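Local structure of fatty acid biosynthesis transcriptional regulator (Streptococcus pneumoniae, 6JBX) at a contact of chain A with DNA and the interface of chains A and B. The protein represses the pneumococcal fatty acid synthesis pathway as a DNA-binding transcriptional regulator of the MarR family, with acyl-ACP as co-repressor. Residues are numbered along the deposited sequence; one frame, centred on the assembly and turned at random. Chains: chain A/B, Fatty acid biosynthesis transcriptional regulator.

Contact 1: a contact of chain A with DNA. Residues chain A 94-97. With nucleotides of chain C; nucleotides of chain D.
A:Arg97 enters the minor groove of the duplex as the tip of a wing, between the paired end of chain C and the opposite strand, chain D. Its CG stands anti to the carbonyl carbon, beside the backbone N, and the chain runs extended through chi2 before it bends at chi3. From CB, A:Arg97 CG lies against the sugar of DT22 of chain C, 3.7 Å from C1' of that nucleotide. One step on, CD reaches the floor of the groove, where the O2 atoms of DT22 of chain C and DT3 of chain D flank it. The turn about the CG-CD bond (chi3 -70°) sets the guanidinium against the sugar of the next nucleotide: O4' of DG23 of chain C, the deoxyribose ring oxygen, lies 3.6 Å above the plane of the A:Arg97 guanidinium, over the centre of the group. A:Arg97 NH1 points across to chain D and donates to the base oxygen O2 of DT3 of chain D at 3.1 Å, a bent bond (141° at H) whose acceptor is tilted out of the guanidinium plane.

The other edge is held by A:Asp95. NE and NH2 meet its carboxylate side-on and nearly in plane, both oxygens using syn lone pairs, and A:Arg97 NH2 forms a salt bridge with A:Asp95 OD2 at 2.7 Å. A:Asp95 OD1 also accepts from the backbone N of A:Arg97 at 3.0 Å, approached from above the carboxylate plane. This grip fixes the rotation of the guanidinium and may partly offset its charge beside the DNA. Outside the groove, the backbone N of A:Arg96 donates almost straight (175° at H) to the phosphate oxygen OP1 of DG23 of chain C at 3.0 Å. Because O2 is a minor-groove acceptor common to pyrimidines, the A:Arg97 bond alone would be expected to discriminate little between them. All four residues belong to the loop joining strands 87-91 and 99-103, the wing of the winged helix-turn-helix.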
loop_
_atom_site.group_PDB
_atom_site.type_symbol
_atom_site.label_atom_id
_atom_site.label_comp_id
_atom_site.label_asym_id
_atom_site.label_seq_id
_atom_site.Cartn_x
_atom_site.Cartn_y
_atom_site.Cartn_z
ATOM N N GLN A 94 -20.219 -24.160 -21.392
ATOM C CA GLN A 94 -21.578 -23.610 -21.337
ATOM C C GLN A 94 -21.649 -22.335 -22.191
ATOM O O GLN A 94 -22.393 -22.292 -23.178
ATOM C CB GLN A 94 -22.014 -23.294 -19.902
ATOM C CG GLN A 94 -22.326 -24.526 -19.063
ATOM C CD GLN A 94 -21.075 -25.223 -18.589
ATOM O OE1 GLN A 94 -20.282 -24.657 -17.843
ATOM N NE2 GLN A 94 -20.881 -26.456 -19.037
ATOM N N ASP A 95 -20.885 -21.306 -21.811
ATOM C CA ASP A 95 -20.873 -20.038 -22.540
ATOM C C ASP A 95 -19.483 -19.867 -23.160
ATOM O O ASP A 95 -18.528 -19.690 -22.427
ATOM C CB ASP A 95 -21.264 -18.895 -21.599
ATOM C CG ASP A 95 -21.418 -17.552 -22.284
ATOM O OD1 ASP A 95 -20.829 -17.390 -23.360
ATOM O OD2 ASP A 95 -22.080 -16.670 -21.717
ATOM N N ARG A 96 -19.382 -19.915 -24.488
ATOM C CA ARG A 96 -18.103 -19.927 -25.162
ATOM C C ARG A 96 -17.467 -18.527 -25.173
ATOM O O ARG A 96 -16.395 -18.361 -25.732
ATOM C CB ARG A 96 -18.248 -20.492 -26.581
ATOM C CG ARG A 96 -18.489 -21.999 -26.625
ATOM C CD ARG A 96 -17.786 -22.739 -27.760
ATOM N NE ARG A 96 -16.376 -22.372 -27.930
ATOM C CZ ARG A 96 -15.333 -22.909 -27.283
ATOM N NH1 ARG A 96 -15.494 -23.898 -26.417
ATOM N NH2 ARG A 96 -14.119 -22.435 -27.500
ATOM N N ARG A 97 -18.099 -17.529 -24.568
ATOM C CA ARG A 97 -17.452 -16.236 -24.339
ATOM C C ARG A 97 -16.557 -16.258 -23.084
ATOM O O ARG A 97 -15.739 -15.329 -22.882
ATOM C CB ARG A 97 -18.474 -15.130 -24.076
ATOM C CG ARG A 97 -19.433 -14.866 -25.228
ATOM C CD ARG A 97 -20.517 -13.886 -24.814
ATOM N NE ARG A 97 -21.466 -14.437 -23.850
ATOM C CZ ARG A 97 -22.555 -13.797 -23.412
ATOM N NH1 ARG A 97 -22.894 -12.612 -23.905
ATOM N NH2 ARG A 97 -23.285 -14.339 -22.455
ATOM P P DT C 22 -17.026 -18.028 -31.493
ATOM O OP1 DT C 22 -16.617 -19.331 -30.848
ATOM O OP2 DT C 22 -17.508 -17.966 -32.896
ATOM O "O5'" DT C 22 -18.114 -17.396 -30.527
ATOM C "C5'" DT C 22 -17.867 -17.384 -29.117
ATOM C "C4'" DT C 22 -19.091 -16.883 -28.386
ATOM O "O4'" DT C 22 -19.366 -15.518 -28.761
ATOM C "C3'" DT C 22 -20.381 -17.661 -28.664
ATOM O "O3'" DT C 22 -20.760 -18.258 -27.430
ATOM C "C2'" DT C 22 -21.373 -16.607 -29.137
ATOM C "C1'" DT C 22 -20.758 -15.315 -28.642
ATOM N N1 DT C 22 -21.075 -14.104 -29.398
ATOM C C2 DT C 22 -21.662 -13.060 -28.731
ATOM O O2 DT C 22 -22.032 -13.133 -27.569
ATOM N N3 DT C 22 -21.840 -11.931 -29.485
ATOM C C4 DT C 22 -21.496 -11.750 -30.811
ATOM O O4 DT C 22 -21.718 -10.677 -31.357
ATOM C C5 DT C 22 -20.864 -12.879 -31.442
ATOM C C7 DT C 22 -20.435 -12.767 -32.872
ATOM C C6 DT C 22 -20.660 -13.976 -30.705
ATOM P P DG C 23 -22.030 -19.169 -27.346
ATOM O OP1 DG C 23 -21.819 -20.121 -26.228
ATOM O OP2 DG C 23 -22.331 -19.684 -28.717
ATOM O "O5'" DG C 23 -23.151 -18.119 -26.925
ATOM C "C5'" DG C 23 -23.246 -17.737 -25.539
ATOM C "C4'" DG C 23 -24.295 -16.670 -25.344
ATOM O "O4'" DG C 23 -24.020 -15.575 -26.224
ATOM C "C3'" DG C 23 -25.725 -17.105 -25.671
ATOM O "O3'" DG C 23 -26.424 -17.490 -24.478
ATOM C "C2'" DG C 23 -26.362 -15.870 -26.296
ATOM C "C1'" DG C 23 -25.232 -14.885 -26.510
ATOM N N9 DG C 23 -25.108 -14.356 -27.859
ATOM C C8 DG C 23 -24.540 -14.987 -28.940
ATOM N N7 DG C 23 -24.486 -14.232 -30.005
ATOM C C5 DG C 23 -25.032 -13.025 -29.593
ATOM C C6 DG C 23 -25.240 -11.830 -30.311
ATOM O O6 DG C 23 -24.951 -11.584 -31.491
ATOM N N1 DG C 23 -25.843 -10.851 -29.518
ATOM C C2 DG C 23 -26.188 -11.009 -28.196
ATOM N N2 DG C 23 -26.752 -9.939 -27.599
ATOM N N3 DG C 23 -25.984 -12.125 -27.508
ATOM C C4 DG C 23 -25.407 -13.082 -28.265
ATOM P P DA D 2 -27.470 -2.388 -25.713
ATOM O OP1 DA D 2 -28.133 -1.713 -24.563
ATOM O OP2 DA D 2 -26.208 -1.843 -26.262
ATOM O "O5'" DA D 2 -27.213 -3.909 -25.323
ATOM C "C5'" DA D 2 -27.987 -4.500 -24.277
ATOM C "C4'" DA D 2 -27.271 -5.706 -23.721
ATOM O "O4'" DA D 2 -26.719 -6.513 -24.788
ATOM C "C3'" DA D 2 -26.085 -5.350 -22.823
ATOM O "O3'" DA D 2 -26.128 -6.299 -21.766
ATOM C "C2'" DA D 2 -24.881 -5.536 -23.732
ATOM C "C1'" DA D 2 -25.321 -6.731 -24.536
ATOM N N9 DA D 2 -24.658 -6.886 -25.823
ATOM C C8 DA D 2 -24.473 -5.932 -26.793
ATOM N N7 DA D 2 -23.912 -6.391 -27.888
ATOM C C5 DA D 2 -23.712 -7.737 -27.616
ATOM C C6 DA D 2 -23.147 -8.769 -28.369
ATOM N N6 DA D 2 -22.659 -8.597 -29.600
ATOM N N1 DA D 2 -23.099 -10.002 -27.815
ATOM C C2 DA D 2 -23.602 -10.169 -26.590
ATOM N N3 DA D 2 -24.164 -9.272 -25.779
ATOM C C4 DA D 2 -24.172 -8.057 -26.353
ATOM P P DT D 3 -25.146 -6.160 -20.536
ATOM O OP1 DT D 3 -25.898 -6.506 -19.300
ATOM O OP2 DT D 3 -24.469 -4.840 -20.642
ATOM O "O5'" DT D 3 -24.147 -7.367 -20.818
ATOM C "C5'" DT D 3 -24.649 -8.697 -20.983
ATOM C "C4'" DT D 3 -23.498 -9.624 -21.288
ATOM O "O4'" DT D 3 -23.037 -9.398 -22.635
ATOM C "C3'" DT D 3 -22.267 -9.440 -20.395
ATOM O "O3'" DT D 3 -21.975 -10.730 -19.860
ATOM C "C2'" DT D 3 -21.200 -8.871 -21.325
ATOM C "C1'" DT D 3 -21.612 -9.455 -22.654
ATOM N N1 DT D 3 -21.176 -8.767 -23.872
ATOM C C2 DT D 3 -20.749 -9.538 -24.926
ATOM O O2 DT D 3 -20.597 -10.741 -24.848
ATOM N N3 DT D 3 -20.465 -8.833 -26.072
ATOM C C4 DT D 3 -20.616 -7.470 -26.270
ATOM O O4 DT D 3 -20.334 -6.971 -27.358
ATOM C C5 DT D 3 -21.111 -6.736 -25.137
ATOM C C7 DT D 3 -21.297 -5.255 -25.259
ATOM C C6 DT D 3 -21.382 -7.414 -24.015
#

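Contact 2: the interface of chains A and B. Residues chain A 21, 25, 117, 120-122, 124-125; chain B 15, 18, 144-145, 147-148.
The ring of B:Phe147 forms the apolar centre of this patch, laid against helix 105-125 of chain A. Its CG is anti to the backbone N (chi1 174°), which carries the ring out from helix 131-149 until one face covers the backbone of A:Met121, whose CA sits over the centre of the ring, 3.8 Å from the centroid. The main-chain carbonyl O of A:Ala120 packs near CE1 of the same ring. A:Phe117 meets it in an edge-to-face arrangement, the planes turned 57° apart, and A:Phe117 CZ comes 3.7 Å from B:Phe147 CE2. Towards the root of the ring, A:Lys124 contributes the aliphatic start of its chain, with CG 3.6 Å from CB of B:Phe147.

The side chain of A:Met121 crosses B:Phe147 at about a right angle. It is extended through chi1 and chi2 and bends at chi3 (72°), so that SD lies by CD1 of B:Leu144 while the methyl A:Met121 CE meets B:Leu18 CD1 tip to tip at 3.5 Å. B:Leu18 CD1 also receives A:Ile125 CD1 at 3.6 Å, so this leucine joins two chain A side chains one helical turn apart. B:Leu144 is clasped between helices: its CD1 faces CG of A:Met121, and B:Leu144 CG faces A:Ile21 CD1 from helix 11-34 at 3.9 Å. Farther along, B:Leu148 CD1 rests 4.0 Å from A:Val25 CB.

At the rim, the chain of A:Lys124 runs outward towards NZ, and the amide oxygen OD1 of the poorly ordered B:Asn15 is modelled near CE of A:Met121, a position that carries little weight. No hydrogen bond or salt bridge joins the chains in this patch. B:Leu18 and B:Leu144 also line the pocket of tridecane, which may come from purification or crystallisation. Helices from both ends of each chain thus interlock in the dimerisation region typical of MarR proteins, joining the two copies that carry the DNA-binding lobes.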
loop_
_atom_site.group_PDB
_atom_site.type_symbol
_atom_site.label_atom_id
_atom_site.label_comp_id
_atom_site.label_asym_id
_atom_site.label_seq_id
_atom_site.Cartn_x
_atom_site.Cartn_y
_atom_site.Cartn_z
ATOM N N ILE A 21 4.170 2.710 6.906
ATOM C CA ILE A 21 3.467 1.574 6.470
ATOM C C ILE A 21 2.931 1.815 5.056
ATOM O O ILE A 21 3.190 0.980 4.177
ATOM C CB ILE A 21 2.378 1.165 7.470
ATOM C CG1 ILE A 21 3.002 0.688 8.784
ATOM C CG2 ILE A 21 1.475 0.112 6.887
ATOM C CD1 ILE A 21 2.070 0.692 9.959
ATOM N N VAL A 25 4.947 -0.677 2.416
ATOM C CA VAL A 25 4.500 -2.063 2.631
ATOM C C VAL A 25 4.547 -2.822 1.291
ATOM O O VAL A 25 4.972 -3.972 1.291
ATOM C CB VAL A 25 3.104 -2.161 3.248
ATOM C CG1 VAL A 25 2.027 -1.556 2.345
ATOM C CG2 VAL A 25 2.781 -3.623 3.602
ATOM N N PHE A 117 4.117 -15.155 4.158
ATOM C CA PHE A 117 4.425 -13.775 4.425
ATOM C C PHE A 117 3.276 -13.128 5.206
ATOM O O PHE A 117 3.504 -12.505 6.237
ATOM C CB PHE A 117 4.726 -13.008 3.134
ATOM C CG PHE A 117 5.133 -11.581 3.409
ATOM C CD1 PHE A 117 6.436 -11.271 3.760
ATOM C CD2 PHE A 117 4.188 -10.572 3.409
ATOM C CE1 PHE A 117 6.794 -9.963 4.040
ATOM C CE2 PHE A 117 4.545 -9.268 3.692
ATOM C CZ PHE A 117 5.844 -8.966 4.018
ATOM N N ALA A 120 3.270 -14.454 8.716
ATOM C CA ALA A 120 4.266 -13.833 9.555
ATOM C C ALA A 120 3.839 -12.412 9.970
ATOM O O ALA A 120 4.129 -11.996 11.079
ATOM C CB ALA A 120 5.596 -13.815 8.882
ATOM N N MET A 121 3.090 -11.717 9.123
ATOM C CA MET A 121 2.701 -10.362 9.391
ATOM C C MET A 121 1.641 -10.323 10.506
ATOM O O MET A 121 1.715 -9.485 11.421
ATOM C CB MET A 121 2.126 -9.689 8.136
ATOM C CG MET A 121 1.805 -8.221 8.339
ATOM S SD MET A 121 1.015 -7.422 6.858
ATOM C CE MET A 121 -0.604 -8.171 6.913
ATOM N N VAL A 122 0.662 -11.192 10.404
ATOM C CA VAL A 122 -0.384 -11.259 11.402
ATOM C C VAL A 122 0.185 -11.720 12.742
ATOM O O VAL A 122 -0.190 -11.172 13.790
ATOM C CB VAL A 122 -1.552 -12.134 10.949
ATOM C CG1 VAL A 122 -2.560 -12.354 12.077
ATOM C CG2 VAL A 122 -2.221 -11.515 9.728
ATOM N N LYS A 124 3.199 -11.147 13.841
ATOM C CA LYS A 124 3.865 -10.007 14.454
ATOM C C LYS A 124 2.824 -8.995 14.955
ATOM O O LYS A 124 2.990 -8.427 16.016
ATOM C CB LYS A 124 4.883 -9.404 13.493
ATOM C CG LYS A 124 5.683 -8.254 14.081
ATOM C CD LYS A 124 6.344 -8.546 15.420
ATOM C CE LYS A 124 7.260 -7.407 15.817
ATOM N NZ LYS A 124 7.780 -7.539 17.186
ATOM N N ILE A 125 1.736 -8.790 14.225
ATOM C CA ILE A 125 0.735 -7.820 14.645
ATOM C C ILE A 125 0.226 -8.176 16.051
ATOM O O ILE A 125 0.210 -7.324 16.906
ATOM C CB ILE A 125 -0.408 -7.697 13.629
ATOM C CG1 ILE A 125 0.082 -6.994 12.374
ATOM C CG2 ILE A 125 -1.592 -6.960 14.190
ATOM C CD1 ILE A 125 -0.986 -6.835 11.333
ATOM N N ASN B 15 -6.012 -10.767 7.561
ATOM C CA ASN B 15 -5.333 -10.393 6.351
ATOM C C ASN B 15 -6.283 -9.818 5.299
ATOM O O ASN B 15 -5.924 -8.884 4.580
ATOM C CB ASN B 15 -4.590 -11.583 5.759
ATOM C CG ASN B 15 -3.325 -11.131 5.088
ATOM O OD1 ASN B 15 -2.379 -10.773 5.782
ATOM N ND2 ASN B 15 -3.322 -11.106 3.762
ATOM N N LEU B 18 -7.124 -6.279 6.506
ATOM C CA LEU B 18 -5.997 -5.386 6.387
ATOM C C LEU B 18 -5.844 -4.934 4.930
ATOM O O LEU B 18 -5.616 -3.724 4.668
ATOM C CB LEU B 18 -4.732 -6.081 6.881
ATOM C CG LEU B 18 -4.629 -6.248 8.391
ATOM C CD1 LEU B 18 -3.428 -7.114 8.737
ATOM C CD2 LEU B 18 -4.506 -4.910 9.076
ATOM N N LEU B 144 2.844 -3.761 13.542
ATOM C CA LEU B 144 2.880 -3.770 12.096
ATOM C C LEU B 144 4.012 -2.855 11.643
ATOM O O LEU B 144 4.846 -3.261 10.794
ATOM C CB LEU B 144 1.530 -3.341 11.502
ATOM C CG LEU B 144 1.508 -3.188 9.971
ATOM C CD1 LEU B 144 2.000 -4.447 9.275
ATOM C CD2 LEU B 144 0.141 -2.856 9.439
ATOM N N TYR B 145 4.098 -1.660 12.228
ATOM C CA TYR B 145 5.197 -0.803 11.875
ATOM C C TYR B 145 6.527 -1.544 12.068
ATOM O O TYR B 145 7.426 -1.464 11.231
ATOM C CB TYR B 145 5.190 0.486 12.699
ATOM C CG TYR B 145 6.459 1.288 12.624
ATOM C CD1 TYR B 145 6.701 2.152 11.562
ATOM C CD2 TYR B 145 7.400 1.214 13.636
ATOM C CE1 TYR B 145 7.873 2.889 11.486
ATOM C CE2 TYR B 145 8.542 1.999 13.618
ATOM C CZ TYR B 145 8.770 2.834 12.536
ATOM O OH TYR B 145 9.898 3.580 12.489
ATOM N N PHE B 147 7.123 -4.814 12.261
ATOM C CA PHE B 147 7.305 -5.956 11.317
ATOM C C PHE B 147 8.047 -5.479 10.054
ATOM O O PHE B 147 9.057 -6.049 9.627
ATOM C CB PHE B 147 5.937 -6.520 10.944
ATOM C CG PHE B 147 5.948 -7.594 9.884
ATOM C CD1 PHE B 147 6.496 -8.849 10.134
ATOM C CD2 PHE B 147 5.412 -7.350 8.630
ATOM C CE1 PHE B 147 6.535 -9.822 9.145
ATOM C CE2 PHE B 147 5.430 -8.332 7.645
ATOM C CZ PHE B 147 5.982 -9.574 7.915
ATOM N N LEU B 148 7.529 -4.402 9.477
ATOM C CA LEU B 148 8.099 -3.846 8.253
ATOM C C LEU B 148 9.478 -3.275 8.511
ATOM O O LEU B 148 10.381 -3.500 7.664
ATOM C CB LEU B 148 7.159 -2.779 7.683
ATOM C CG LEU B 148 5.845 -3.373 7.218
ATOM C CD1 LEU B 148 4.896 -2.296 6.766
ATOM C CD2 LEU B 148 6.108 -4.415 6.132
#

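Contacts 1 and 2 lie about 41 Å apart, measured between the centres of their C-alpha atoms, and share no residue. The wing loop of contact 1 runs into strand 99-103, which is followed after one residue by helix 105-125, the helix that supplies much of chain A's side of contact 2. Helix 105-125 thus follows the wing almost at once in the chain, whereas helix 11-34 reaches contact 2 from the N-terminal side. Such a layout could let changes in how the two chains pack alter the spacing of their DNA-binding lobes, although this structure alone does not show such movement.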